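Local coordinates for metallo-beta-lactamase superfamily protein (Thermus thermophilus, PDB 2ZWR) that binds zinc in a metallo-beta-lactamase fold and is probably a metal-dependent hydrolase, at residues Gly9-Asn14 with Trp94-Pro99; Val25-Gly30 with Phe115-Leu120; Asp58-Val63 with Pro99-Pro104; Ala131-Glu136 with Ser173-Thr178. All coordinates share one frame; numbering follows the deposited sequence.

Contact 1: Gly9-Asn14 with Trp94-Pro99; sequences GPLQEN and WGLAIP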
loop_
_atom_site.group_PDB
_atom_site.type_symbol
_atom_site.label_atom_id
_atom_site.label_comp_id
_atom_site.label_asym_id
_atom_site.label_seq_id
_atom_site.Cartn_x
_atom_site.Cartn_y
_atom_site.Cartn_z
ATOM N N GLY A 9 9.977 9.369 -1.833
ATOM C CA GLY A 9 9.929 9.737 -3.249
ATOM C C GLY A 9 9.294 11.082 -3.533
ATOM O O GLY A 9 8.681 11.664 -2.643
ATOM N N PRO A 10 9.417 11.575 -4.787
ATOM C CA PRO A 10 8.830 12.853 -5.213
ATOM C C PRO A 10 7.305 12.893 -5.073
ATOM O O PRO A 10 6.730 13.973 -4.924
ATOM C CB PRO A 10 9.223 12.951 -6.694
ATOM C CG PRO A 10 9.512 11.494 -7.122
ATOM C CD PRO A 10 10.144 10.908 -5.888
ATOM N N LEU A 11 6.654 11.734 -5.114
ATOM C CA LEU A 11 5.200 11.694 -5.007
ATOM C C LEU A 11 4.767 11.529 -3.547
ATOM O O LEU A 11 3.587 11.355 -3.258
ATOM C CB LEU A 11 4.596 10.604 -5.915
ATOM C CG LEU A 11 4.347 10.897 -7.415
ATOM C CD1 LEU A 11 3.595 12.221 -7.628
ATOM C CD2 LEU A 11 5.624 10.899 -8.242
ATOM N N GLN A 12 5.739 11.595 -2.638
ATOM C CA GLN A 12 5.481 11.609 -1.203
ATOM C C GLN A 12 4.529 10.480 -0.771
ATOM O O GLN A 12 3.434 10.716 -0.240
ATOM C CB GLN A 12 4.984 12.994 -0.777
ATOM C CG GLN A 12 6.087 14.053 -0.853
ATOM C CD GLN A 12 5.610 15.444 -0.498
ATOM O OE1 GLN A 12 4.473 15.832 -0.798
ATOM N NE2 GLN A 12 6.486 16.216 0.133
ATOM N N GLU A 13 4.967 9.255 -1.038
ATOM C CA GLU A 13 4.181 8.066 -0.783
ATOM C C GLU A 13 4.564 7.517 0.587
ATOM O O GLU A 13 5.727 7.634 0.987
ATOM C CB GLU A 13 4.444 7.043 -1.900
ATOM C CG GLU A 13 3.804 5.661 -1.717
ATOM C CD GLU A 13 4.741 4.643 -1.068
ATOM O OE1 GLU A 13 5.928 4.953 -0.846
ATOM O OE2 GLU A 13 4.282 3.525 -0.763
ATOM N N ASN A 14 3.599 6.934 1.303
ATOM C CA ASN A 14 3.862 6.340 2.624
ATOM C C ASN A 14 4.088 4.815 2.600
ATOM O O ASN A 14 3.174 4.038 2.250
ATOM C CB ASN A 14 2.726 6.646 3.628
ATOM C CG ASN A 14 2.391 8.140 3.740
ATOM O OD1 ASN A 14 1.221 8.500 3.903
ATOM N ND2 ASN A 14 3.405 9.003 3.676
ATOM N N TRP A 94 7.079 10.183 -16.751
ATOM C CA TRP A 94 7.128 11.384 -15.920
ATOM C C TRP A 94 8.549 11.921 -15.733
ATOM O O TRP A 94 8.749 12.881 -14.992
ATOM C CB TRP A 94 6.494 11.098 -14.562
ATOM C CG TRP A 94 5.031 10.853 -14.670
ATOM C CD1 TRP A 94 4.376 9.657 -14.531
ATOM C CD2 TRP A 94 4.032 11.826 -14.987
ATOM N NE1 TRP A 94 3.022 9.835 -14.712
ATOM C CE2 TRP A 94 2.786 11.157 -15.000
ATOM C CE3 TRP A 94 4.066 13.208 -15.247
ATOM C CZ2 TRP A 94 1.582 11.821 -15.268
ATOM C CZ3 TRP A 94 2.866 13.868 -15.511
ATOM C CH2 TRP A 94 1.641 13.169 -15.518
ATOM N N GLY A 95 9.523 11.301 -16.394
ATOM C CA GLY A 95 10.934 11.693 -16.250
ATOM C C GLY A 95 11.615 11.141 -14.998
ATOM O O GLY A 95 12.681 11.622 -14.602
ATOM N N LEU A 96 11.002 10.127 -14.381
ATOM C CA LEU A 96 11.506 9.555 -13.138
ATOM C C LEU A 96 12.122 8.179 -13.327
ATOM O O LEU A 96 11.619 7.365 -14.101
ATOM C CB LEU A 96 10.402 9.514 -12.071
ATOM C CG LEU A 96 9.739 10.856 -11.728
ATOM C CD1 LEU A 96 8.566 10.652 -10.782
ATOM C CD2 LEU A 96 10.728 11.881 -11.155
ATOM N N ALA A 97 13.214 7.928 -12.605
ATOM C CA ALA A 97 13.940 6.675 -12.722
ATOM C C ALA A 97 13.688 5.761 -11.530
ATOM O O ALA A 97 14.018 6.110 -10.391
ATOM C CB ALA A 97 15.439 6.929 -12.869
ATOM N N ILE A 98 13.118 4.587 -11.799
ATOM C CA ILE A 98 13.090 3.505 -10.804
ATOM C C ILE A 98 13.569 2.191 -11.430
ATOM O O ILE A 98 13.466 2.008 -12.651
ATOM C CB ILE A 98 11.689 3.329 -10.107
ATOM C CG1 ILE A 98 10.568 3.125 -11.130
ATOM C CG2 ILE A 98 11.394 4.506 -9.182
ATOM C CD1 ILE A 98 9.375 2.328 -10.599
ATOM N N PRO A 99 14.123 1.279 -10.608
ATOM C CA PRO A 99 14.403 -0.057 -11.126
ATOM C C PRO A 99 13.118 -0.834 -11.368
ATOM O O PRO A 99 12.155 -0.713 -10.590
ATOM C CB PRO A 99 15.190 -0.717 -9.989
ATOM C CG PRO A 99 14.761 0.013 -8.761
ATOM C CD PRO A 99 14.534 1.426 -9.197
#

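Contact 2: Val25-Gly30 with Phe115-Leu120; sequences VLIDPG and FGFQVL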
loop_
_atom_site.group_PDB
_atom_site.type_symbol
_atom_site.label_atom_id
_atom_site.label_comp_id
_atom_site.label_asym_id
_atom_site.label_seq_id
_atom_site.Cartn_x
_atom_site.Cartn_y
_atom_site.Cartn_z
ATOM N N VAL A 25 6.659 -6.941 8.440
ATOM C CA VAL A 25 6.415 -6.784 7.010
ATOM C C VAL A 25 6.610 -5.333 6.598
ATOM O O VAL A 25 6.460 -4.407 7.405
ATOM C CB VAL A 25 4.982 -7.232 6.555
ATOM C CG1 VAL A 25 4.852 -8.731 6.600
ATOM C CG2 VAL A 25 3.869 -6.536 7.379
ATOM N N LEU A 26 6.915 -5.156 5.320
ATOM C CA LEU A 26 7.076 -3.855 4.734
ATOM C C LEU A 26 6.007 -3.635 3.662
ATOM O O LEU A 26 5.963 -4.360 2.667
ATOM C CB LEU A 26 8.483 -3.742 4.149
ATOM C CG LEU A 26 8.842 -2.455 3.414
ATOM C CD1 LEU A 26 8.608 -1.240 4.288
ATOM C CD2 LEU A 26 10.290 -2.567 2.939
ATOM N N ILE A 27 5.150 -2.635 3.893
ATOM C CA ILE A 27 4.054 -2.275 2.987
ATOM C C ILE A 27 4.428 -1.114 2.059
ATOM O O ILE A 27 4.798 -0.036 2.530
ATOM C CB ILE A 27 2.768 -1.901 3.792
ATOM C CG1 ILE A 27 2.296 -3.092 4.632
ATOM C CG2 ILE A 27 1.645 -1.382 2.872
ATOM C CD1 ILE A 27 1.126 -2.778 5.581
ATOM N N ASP A 28 4.305 -1.343 0.748
ATOM C CA ASP A 28 4.514 -0.319 -0.301
ATOM C C ASP A 28 5.874 0.434 -0.243
ATOM O O ASP A 28 5.894 1.668 -0.081
ATOM C CB ASP A 28 3.373 0.714 -0.314
ATOM C CG ASP A 28 2.013 0.120 -0.654
ATOM O OD1 ASP A 28 1.914 -1.089 -0.940
ATOM O OD2 ASP A 28 1.026 0.893 -0.637
ATOM N N PRO A 29 7.004 -0.286 -0.406
ATOM C CA PRO A 29 8.300 0.419 -0.465
ATOM C C PRO A 29 8.450 1.175 -1.792
ATOM O O PRO A 29 8.954 0.613 -2.759
ATOM C CB PRO A 29 9.323 -0.721 -0.393
ATOM C CG PRO A 29 8.584 -1.932 -0.935
ATOM C CD PRO A 29 7.146 -1.747 -0.570
ATOM N N GLY A 30 8.023 2.439 -1.814
ATOM C CA GLY A 30 7.840 3.195 -3.044
ATOM C C GLY A 30 9.075 3.792 -3.696
ATOM O O GLY A 30 9.132 3.946 -4.927
ATOM N N PHE A 115 0.155 -12.551 7.677
ATOM C CA PHE A 115 0.832 -11.684 8.637
ATOM C C PHE A 115 -0.136 -10.913 9.526
ATOM O O PHE A 115 0.094 -9.746 9.845
ATOM C CB PHE A 115 1.795 -10.728 7.920
ATOM C CG PHE A 115 2.933 -11.420 7.222
ATOM C CD1 PHE A 115 4.079 -11.789 7.929
ATOM C CD2 PHE A 115 2.869 -11.681 5.856
ATOM C CE1 PHE A 115 5.143 -12.425 7.283
ATOM C CE2 PHE A 115 3.926 -12.305 5.190
ATOM C CZ PHE A 115 5.068 -12.677 5.904
ATOM N N GLY A 116 -1.216 -11.582 9.930
ATOM C CA GLY A 116 -2.183 -11.006 10.859
ATOM C C GLY A 116 -3.178 -10.055 10.219
ATOM O O GLY A 116 -3.961 -9.415 10.936
ATOM N N PHE A 117 -3.157 -9.961 8.885
ATOM C CA PHE A 117 -4.087 -9.104 8.135
ATOM C C PHE A 117 -5.142 -9.911 7.381
ATOM O O PHE A 117 -4.901 -11.047 6.966
ATOM C CB PHE A 117 -3.336 -8.229 7.107
ATOM C CG PHE A 117 -2.393 -7.213 7.717
ATOM C CD1 PHE A 117 -2.879 -6.134 8.446
ATOM C CD2 PHE A 117 -1.017 -7.330 7.531
ATOM C CE1 PHE A 117 -2.008 -5.202 8.996
ATOM C CE2 PHE A 117 -0.138 -6.412 8.071
ATOM C CZ PHE A 117 -0.626 -5.342 8.804
ATOM N N GLN A 118 -6.303 -9.303 7.178
ATOM C CA GLN A 118 -7.283 -9.819 6.231
ATOM C C GLN A 118 -7.205 -8.945 4.977
ATOM O O GLN A 118 -7.218 -7.712 5.067
ATOM C CB GLN A 118 -8.685 -9.790 6.846
ATOM C CG GLN A 118 -9.822 -10.148 5.884
ATOM C CD GLN A 118 -11.228 -10.003 6.505
ATOM O OE1 GLN A 118 -12.195 -10.568 5.991
ATOM N NE2 GLN A 118 -11.338 -9.253 7.605
ATOM N N VAL A 119 -7.110 -9.586 3.816
ATOM C CA VAL A 119 -7.037 -8.878 2.543
ATOM C C VAL A 119 -8.436 -8.515 2.038
ATOM O O VAL A 119 -9.312 -9.376 1.909
ATOM C CB VAL A 119 -6.235 -9.683 1.488
ATOM C CG1 VAL A 119 -6.234 -8.985 0.106
ATOM C CG2 VAL A 119 -4.806 -9.914 1.972
ATOM N N LEU A 120 -8.634 -7.222 1.793
ATOM C CA LEU A 120 -9.852 -6.697 1.188
ATOM C C LEU A 120 -9.516 -6.254 -0.229
ATOM O O LEU A 120 -8.679 -5.371 -0.410
ATOM C CB LEU A 120 -10.360 -5.490 1.987
ATOM C CG LEU A 120 -11.189 -5.629 3.279
ATOM C CD1 LEU A 120 -10.870 -6.873 4.076
ATOM C CD2 LEU A 120 -11.027 -4.392 4.153
#

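Contact 3: Asp58-Val63 with Pro99-Pro104; sequences DHVGAV and PKPPLP. With ZN (zinc ion), chain C.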
loop_
_atom_site.group_PDB
_atom_site.type_symbol
_atom_site.label_atom_id
_atom_site.label_comp_id
_atom_site.label_asym_id
_atom_site.label_seq_id
_atom_site.Cartn_x
_atom_site.Cartn_y
_atom_site.Cartn_z
ATOM N N ASP A 58 4.795 4.728 -7.772
ATOM C CA ASP A 58 5.173 5.394 -6.517
ATOM C C ASP A 58 5.076 4.474 -5.298
ATOM O O ASP A 58 5.484 4.853 -4.196
ATOM C CB ASP A 58 4.387 6.707 -6.307
ATOM C CG ASP A 58 2.873 6.506 -6.315
ATOM O OD1 ASP A 58 2.344 5.844 -7.229
ATOM O OD2 ASP A 58 2.206 7.017 -5.398
ATOM N N HIS A 59 4.561 3.263 -5.496
ATOM C CA HIS A 59 4.434 2.290 -4.411
ATOM C C HIS A 59 5.421 1.126 -4.527
ATOM O O HIS A 59 5.541 0.320 -3.601
ATOM C CB HIS A 59 2.975 1.800 -4.299
ATOM C CG HIS A 59 2.028 2.874 -3.851
ATOM N ND1 HIS A 59 1.526 2.942 -2.568
ATOM C CD2 HIS A 59 1.544 3.957 -4.501
ATOM C CE1 HIS A 59 0.762 4.012 -2.451
ATOM N NE2 HIS A 59 0.764 4.651 -3.606
ATOM N N VAL A 60 6.138 1.049 -5.651
ATOM C CA VAL A 60 6.978 -0.135 -5.960
ATOM C C VAL A 60 8.428 0.185 -6.374
ATOM O O VAL A 60 9.203 -0.723 -6.700
ATOM C CB VAL A 60 6.313 -1.054 -7.045
ATOM C CG1 VAL A 60 4.918 -1.540 -6.594
ATOM C CG2 VAL A 60 6.230 -0.332 -8.402
ATOM N N GLY A 61 8.803 1.461 -6.341
ATOM C CA GLY A 61 10.132 1.894 -6.793
ATOM C C GLY A 61 11.347 1.399 -6.005
ATOM O O GLY A 61 12.479 1.492 -6.498
ATOM N N ALA A 62 11.121 0.892 -4.786
ATOM C CA ALA A 62 12.190 0.369 -3.937
ATOM C C ALA A 62 12.107 -1.135 -3.788
ATOM O O ALA A 62 12.901 -1.731 -3.067
ATOM C CB ALA A 62 12.158 1.021 -2.565
ATOM N N VAL A 63 11.149 -1.758 -4.467
ATOM C CA VAL A 63 11.017 -3.218 -4.386
ATOM C C VAL A 63 12.282 -3.939 -4.856
ATOM O O VAL A 63 12.811 -4.761 -4.118
ATOM C CB VAL A 63 9.756 -3.750 -5.117
ATOM C CG1 VAL A 63 9.797 -5.282 -5.229
ATOM C CG2 VAL A 63 8.504 -3.305 -4.386
ATOM N N PRO A 99 14.123 1.279 -10.608
ATOM C CA PRO A 99 14.403 -0.057 -11.126
ATOM C C PRO A 99 13.118 -0.834 -11.368
ATOM O O PRO A 99 12.155 -0.713 -10.590
ATOM C CB PRO A 99 15.190 -0.717 -9.989
ATOM C CG PRO A 99 14.761 0.013 -8.761
ATOM C CD PRO A 99 14.534 1.426 -9.197
ATOM N N LYS A 100 13.117 -1.633 -12.433
ATOM C CA LYS A 100 11.998 -2.501 -12.762
ATOM C C LYS A 100 11.731 -3.454 -11.602
ATOM O O LYS A 100 12.642 -4.143 -11.135
ATOM C CB LYS A 100 12.292 -3.288 -14.044
ATOM C CG LYS A 100 11.083 -4.041 -14.605
ATOM C CD LYS A 100 11.472 -4.928 -15.781
ATOM C CE LYS A 100 10.237 -5.421 -16.515
ATOM N NZ LYS A 100 9.419 -6.313 -15.663
ATOM N N PRO A 101 10.478 -3.480 -11.117
ATOM C CA PRO A 101 10.106 -4.361 -10.020
ATOM C C PRO A 101 10.284 -5.826 -10.435
ATOM O O PRO A 101 9.897 -6.189 -11.543
ATOM C CB PRO A 101 8.634 -4.012 -9.782
ATOM C CG PRO A 101 8.471 -2.640 -10.368
ATOM C CD PRO A 101 9.340 -2.661 -11.569
ATOM N N PRO A 102 10.896 -6.655 -9.562
ATOM C CA PRO A 102 11.262 -8.033 -9.895
ATOM C C PRO A 102 10.110 -9.041 -9.874
ATOM O O PRO A 102 9.240 -9.002 -9.001
ATOM C CB PRO A 102 12.285 -8.394 -8.804
ATOM C CG PRO A 102 11.870 -7.599 -7.641
ATOM C CD PRO A 102 11.307 -6.302 -8.191
ATOM N N LEU A 103 10.138 -9.952 -10.832
ATOM C CA LEU A 103 9.226 -11.088 -10.846
ATOM C C LEU A 103 9.953 -12.351 -10.382
ATOM O O LEU A 103 11.176 -12.438 -10.521
ATOM C CB LEU A 103 8.653 -11.272 -12.248
ATOM C CG LEU A 103 7.705 -10.142 -12.663
ATOM C CD1 LEU A 103 7.695 -9.980 -14.168
ATOM C CD2 LEU A 103 6.298 -10.372 -12.117
ATOM N N PRO A 104 9.208 -13.343 -9.842
ATOM C CA PRO A 104 7.753 -13.397 -9.711
ATOM C C PRO A 104 7.219 -12.750 -8.429
ATOM O O PRO A 104 7.989 -12.428 -7.517
ATOM C CB PRO A 104 7.488 -14.903 -9.691
ATOM C CG PRO A 104 8.643 -15.434 -8.940
ATOM C CD PRO A 104 9.830 -14.570 -9.316
HETATM ZN ZN ZN C . 0.129 6.431 -4.551
HETATM O O HOH W 1 -0.242 6.101 -6.394
HETATM O O HOH W 2 11.340 -1.814 -8.081
#

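Contact 4: Ala131-Glu136 with Ser173-Thr178; sequences AFYDPE and SLPPET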
loop_
_atom_site.group_PDB
_atom_site.type_symbol
_atom_site.label_atom_id
_atom_site.label_comp_id
_atom_site.label_asym_id
_atom_site.label_seq_id
_atom_site.Cartn_x
_atom_site.Cartn_y
_atom_site.Cartn_z
ATOM N N ALA A 131 -6.681 -3.591 0.532
ATOM C CA ALA A 131 -6.336 -3.059 1.852
ATOM C C ALA A 131 -5.973 -4.210 2.769
ATOM O O ALA A 131 -6.525 -5.309 2.639
ATOM C CB ALA A 131 -7.498 -2.261 2.452
ATOM N N PHE A 132 -5.041 -3.952 3.684
ATOM C CA PHE A 132 -4.634 -4.913 4.692
ATOM C C PHE A 132 -5.265 -4.521 6.002
ATOM O O PHE A 132 -4.883 -3.514 6.600
ATOM C CB PHE A 132 -3.101 -4.987 4.803
ATOM C CG PHE A 132 -2.437 -5.331 3.509
ATOM C CD1 PHE A 132 -2.406 -6.648 3.067
ATOM C CD2 PHE A 132 -1.872 -4.332 2.713
ATOM C CE1 PHE A 132 -1.814 -6.977 1.856
ATOM C CE2 PHE A 132 -1.268 -4.642 1.506
ATOM C CZ PHE A 132 -1.246 -5.970 1.067
ATOM N N TYR A 133 -6.227 -5.332 6.439
ATOM C CA TYR A 133 -7.092 -5.008 7.578
ATOM C C TYR A 133 -6.734 -5.819 8.827
ATOM O O TYR A 133 -6.641 -7.052 8.784
ATOM C CB TYR A 133 -8.581 -5.187 7.199
ATOM C CG TYR A 133 -9.556 -4.874 8.326
ATOM C CD1 TYR A 133 -9.429 -3.704 9.083
ATOM C CD2 TYR A 133 -10.617 -5.742 8.625
ATOM C CE1 TYR A 133 -10.306 -3.417 10.122
ATOM C CE2 TYR A 133 -11.507 -5.456 9.666
ATOM C CZ TYR A 133 -11.346 -4.288 10.402
ATOM O OH TYR A 133 -12.214 -3.988 11.432
ATOM N N ASP A 134 -6.528 -5.107 9.930
ATOM C CA ASP A 134 -6.208 -5.708 11.212
ATOM C C ASP A 134 -7.305 -5.363 12.236
ATOM O O ASP A 134 -7.215 -4.361 12.948
ATOM C CB ASP A 134 -4.810 -5.261 11.667
ATOM C CG ASP A 134 -4.558 -5.485 13.153
ATOM O OD1 ASP A 134 -5.043 -6.484 13.722
ATOM O OD2 ASP A 134 -3.864 -4.643 13.754
ATOM N N PRO A 135 -8.361 -6.199 12.299
ATOM C CA PRO A 135 -9.501 -5.948 13.185
ATOM C C PRO A 135 -9.136 -5.883 14.664
ATOM O O PRO A 135 -9.741 -5.117 15.412
ATOM C CB PRO A 135 -10.433 -7.140 12.925
ATOM C CG PRO A 135 -9.584 -8.182 12.272
ATOM C CD PRO A 135 -8.535 -7.437 11.511
ATOM N N GLU A 136 -8.150 -6.674 15.072
ATOM C CA GLU A 136 -7.753 -6.755 16.468
ATOM C C GLU A 136 -7.099 -5.471 16.960
ATOM O O GLU A 136 -7.387 -5.017 18.071
ATOM C CB GLU A 136 -6.837 -7.963 16.691
ATOM N N SER A 173 -17.773 0.787 6.014
ATOM C CA SER A 173 -18.637 -0.088 6.804
ATOM C C SER A 173 -17.865 -0.806 7.928
ATOM O O SER A 173 -18.467 -1.442 8.805
ATOM C CB SER A 173 -19.367 -1.088 5.898
ATOM O OG SER A 173 -18.573 -2.239 5.646
ATOM N N LEU A 174 -16.534 -0.712 7.897
ATOM C CA LEU A 174 -15.699 -1.171 9.006
ATOM C C LEU A 174 -15.861 -0.227 10.213
ATOM O O LEU A 174 -16.305 0.920 10.049
ATOM C CB LEU A 174 -14.221 -1.263 8.579
ATOM C CG LEU A 174 -13.862 -2.136 7.371
ATOM C CD1 LEU A 174 -12.376 -2.022 7.045
ATOM C CD2 LEU A 174 -14.264 -3.591 7.588
ATOM N N PRO A 175 -15.500 -0.698 11.423
ATOM C CA PRO A 175 -15.672 0.118 12.628
ATOM C C PRO A 175 -15.141 1.552 12.483
ATOM O O PRO A 175 -14.068 1.748 11.921
ATOM C CB PRO A 175 -14.879 -0.659 13.683
ATOM C CG PRO A 175 -15.027 -2.059 13.262
ATOM C CD PRO A 175 -14.928 -2.018 11.751
ATOM N N PRO A 176 -15.906 2.554 12.959
ATOM C CA PRO A 176 -15.492 3.966 12.855
ATOM C C PRO A 176 -14.164 4.291 13.546
ATOM O O PRO A 176 -13.462 5.205 13.110
ATOM C CB PRO A 176 -16.648 4.723 13.521
ATOM C CG PRO A 176 -17.302 3.704 14.417
ATOM C CD PRO A 176 -17.227 2.433 13.602
ATOM N N GLU A 177 -13.821 3.545 14.596
ATOM C CA GLU A 177 -12.548 3.738 15.319
ATOM C C GLU A 177 -11.322 3.246 14.554
ATOM O O GLU A 177 -10.198 3.507 14.968
ATOM C CB GLU A 177 -12.576 3.063 16.703
ATOM C CG GLU A 177 -12.681 1.542 16.680
ATOM C CD GLU A 177 -14.121 1.044 16.732
ATOM O OE1 GLU A 177 -15.031 1.762 16.273
ATOM O OE2 GLU A 177 -14.354 -0.081 17.222
ATOM N N THR A 178 -11.546 2.523 13.459
ATOM C CA THR A 178 -10.458 1.994 12.632
ATOM C C THR A 178 -9.502 3.099 12.185
ATOM O O THR A 178 -9.915 4.063 11.538
ATOM C CB THR A 178 -11.019 1.236 11.407
ATOM O OG1 THR A 178 -11.906 0.204 11.856
ATOM C CG2 THR A 178 -9.907 0.625 10.561
HETATM O O HOH W 3 -11.589 -2.058 13.125
#

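Contact 1: Gly9-Asn14 with Trp94-Pro99
Leu-96 lays one methyl, CD1, against both Pro-10 and Leu-11, and the whole contact rests on this small apolar patch. The Leu-96 CD1 atom is 3.9 Å from Pro-10 CG on the proline ring and equally far, 3.9 Å, from Leu-11 CD2. The proline ring and the leucine chain run past one another in opposite senses, whereas Leu-11 meets Leu-96 at a slant. With CG beside its backbone N (chi1 -57°) and an extended second torsion (chi2 174°), Leu-96 holds CD1 out toward the pair. Pro-10 and Leu-11 are the two central residues of a type I turn, closed by the bond from Gln-12 N to Gly-9 O at 2.9 Å, so the turn presents both side chains together. The Schellman motif at Gly-95, just past helix 87-93, turns the chain ahead of Leu-96. The patch lies at the surface, but Leu-11 also touches Asp-58, a zinc ligand, and Gln-12 O accepts a hydrogen bond from ND1 of the zinc ligand His-184. The turn joins strand 2-8 to strand 13-20 in one sheet, and the facing segment leaves helix 87-93 on its way toward strand 106-107, with Pro-99 resting on helix 63-70.

Contact 2: Val25-Gly30 with Phe115-Leu120
Asp-28 OD2 is hydrogen-bonded with both Thr-53 OG1 and His-59 ND1, just past the strand whose Val-25 and Ile-27 pack on Phe-115 and Phe-117. The contact itself is wholly apolar. Val-25 CG1 sits over one face of the Phe-115 ring in a CH-pi contact, 3.4 Å from the ring centroid and 15° off the normal. It is displaced toward the CG and CD1 side, and Phe-115 CG is 3.4 Å from Val-25 CG1. The other methyl serves the second ring: Val-25 CG2 comes to the edge of Phe-117, near its plane, 4.1 Å from CE2 of that ring. Val-25 can serve two rings because chi1 -72° places CG1 beside the backbone N and CG2 between N and the carbonyl carbon. More loosely, Ile-27 CD1 approaches Phe-117 CZ at 4.5 Å. Val-25 and Ile-27, two residues apart on one strand, thus face the same interior. Strand 23-27 lies between 13-20 and 50-51 in one sheet; strand 117-121 lies between 113-114 and 130-134 in the other, where Phe-117 also packs on Phe-132, so the contact helps fill the core between the two sheets.

Contact 3: Asp58-Val63 with Pro99-Pro104
The HxHxDH metal-binding motif of the metallo-beta-lactamase superfamily ends at Asp-58 and His-59, and the chain just beyond it packs through Val-60, Gly-61 and Val-63 on the proline-rich segment 99-104. The Val-60 and Pro-101 side chains meet at a slant, Val-60 CG2 3.8 Å from Pro-101 CG. Val-63 CG1 presses on Pro-102 CD at 3.5 Å, tighter than usual for two carbons; chi1 170° swings this methyl opposite the backbone N and onto the proline. Gly-61 takes part through its backbone: its O lies 3.4 Å from Pro-99 CD. A further link is supplied by a water that donates to Val-60 O at 2.8 Å and to Pro-99 O at 2.9 Å, tying together two carbonyls that cannot bond each other. Val-60 O also accepts from Val-63 N, so two donors hold it as the chain enters helix 63-70.

At the other end of segment 58-63, Asp-58 OD2 binds zinc at 2.3 Å and His-59 NE2 at 2.1 Å, with Asp-144 and His-184 completing the protein ligands. A second water is bound to the metal at 1.9 Å and donates to Asp-58 OD1, so one carboxylate meets the metal with one oxygen and orients its water with the other. Asp-28 receives ND1 of His-59 and fixes that ring in the second shell. The zinc would be expected to polarise its bound water, which is consistent with hydrolytic chemistry of the kind assigned to the family.

Contact 4: Ala131-Glu136 with Ser173-Thr178
Tyr-133, Leu-174 and Thr-178 carry this contact, with the tyrosine ring as its centre. Leu-174 lies under one face of the ring: its CD1 stands 4.0 Å from the ring centroid and 11° off the normal, a well-centred CH-pi contact. The second methyl, CD2, is 3.9 Å from Tyr-133 CE2, so both branches of the leucine spread across the same face. On the opposite face the backbone N of Pro-135 sits above the ring centre, leaving the ring sandwiched between its own chain and the leucine. With CG opposite the backbone N (chi1 180°), the tyrosine reaches out to the loop, and its OH passes 3.4 Å from Pro-175 CD.

The Thr-178 side chain runs roughly at right angles to that of Tyr-133, with Thr-178 CG2 4.1 Å from Tyr-133 CE1. Its hydroxyl does separate work: OG1 donates to Pro-175 O at 2.7 Å, approaching 25° out of the carbonyl plane, while the backbone N of Thr-178 donates to the same oxygen from the same face and closes a type I turn. Having given its proton there, OG1 accepts from a water at 2.6 Å. That water lies in the plane of the Tyr-133 ring, at its edge, and hydrogen-bonds the phenol OH, so the tyrosine is joined to the turn by one water.

Strand 130-134 is thereby joined to the loop leading from helix 161-171 to strand 179-182, a packing of loop on sheet within the four-layer alpha-beta-beta-alpha sandwich of the metallo-beta-lactamase superfamily.

Overall arrangement
From the N terminus, the 9-14 turn opens contact 1, strand 23-27 opens contact 2 and the metal-binding loop opens contact 3. Contact 1 closes first, at 94-99; contact 3 closes next, sharing Pro-99 with it, and contact 2 last, at 115-120. Contact 3 is therefore nested within contact 2, while contact 1 crosses both. Contact 4 follows in series, closing a loop about as long as that of contact 3 between 131-136 and 173-178. Contacts 1 and 3, on the same side of the chain's centre, bind the loop after helix 87-93 to the 9-14 turn and to the metal-binding loop 58-63. Contact 2 joins the two sheets, and its strand 117-121 pairs with strand 130-134 of contact 4.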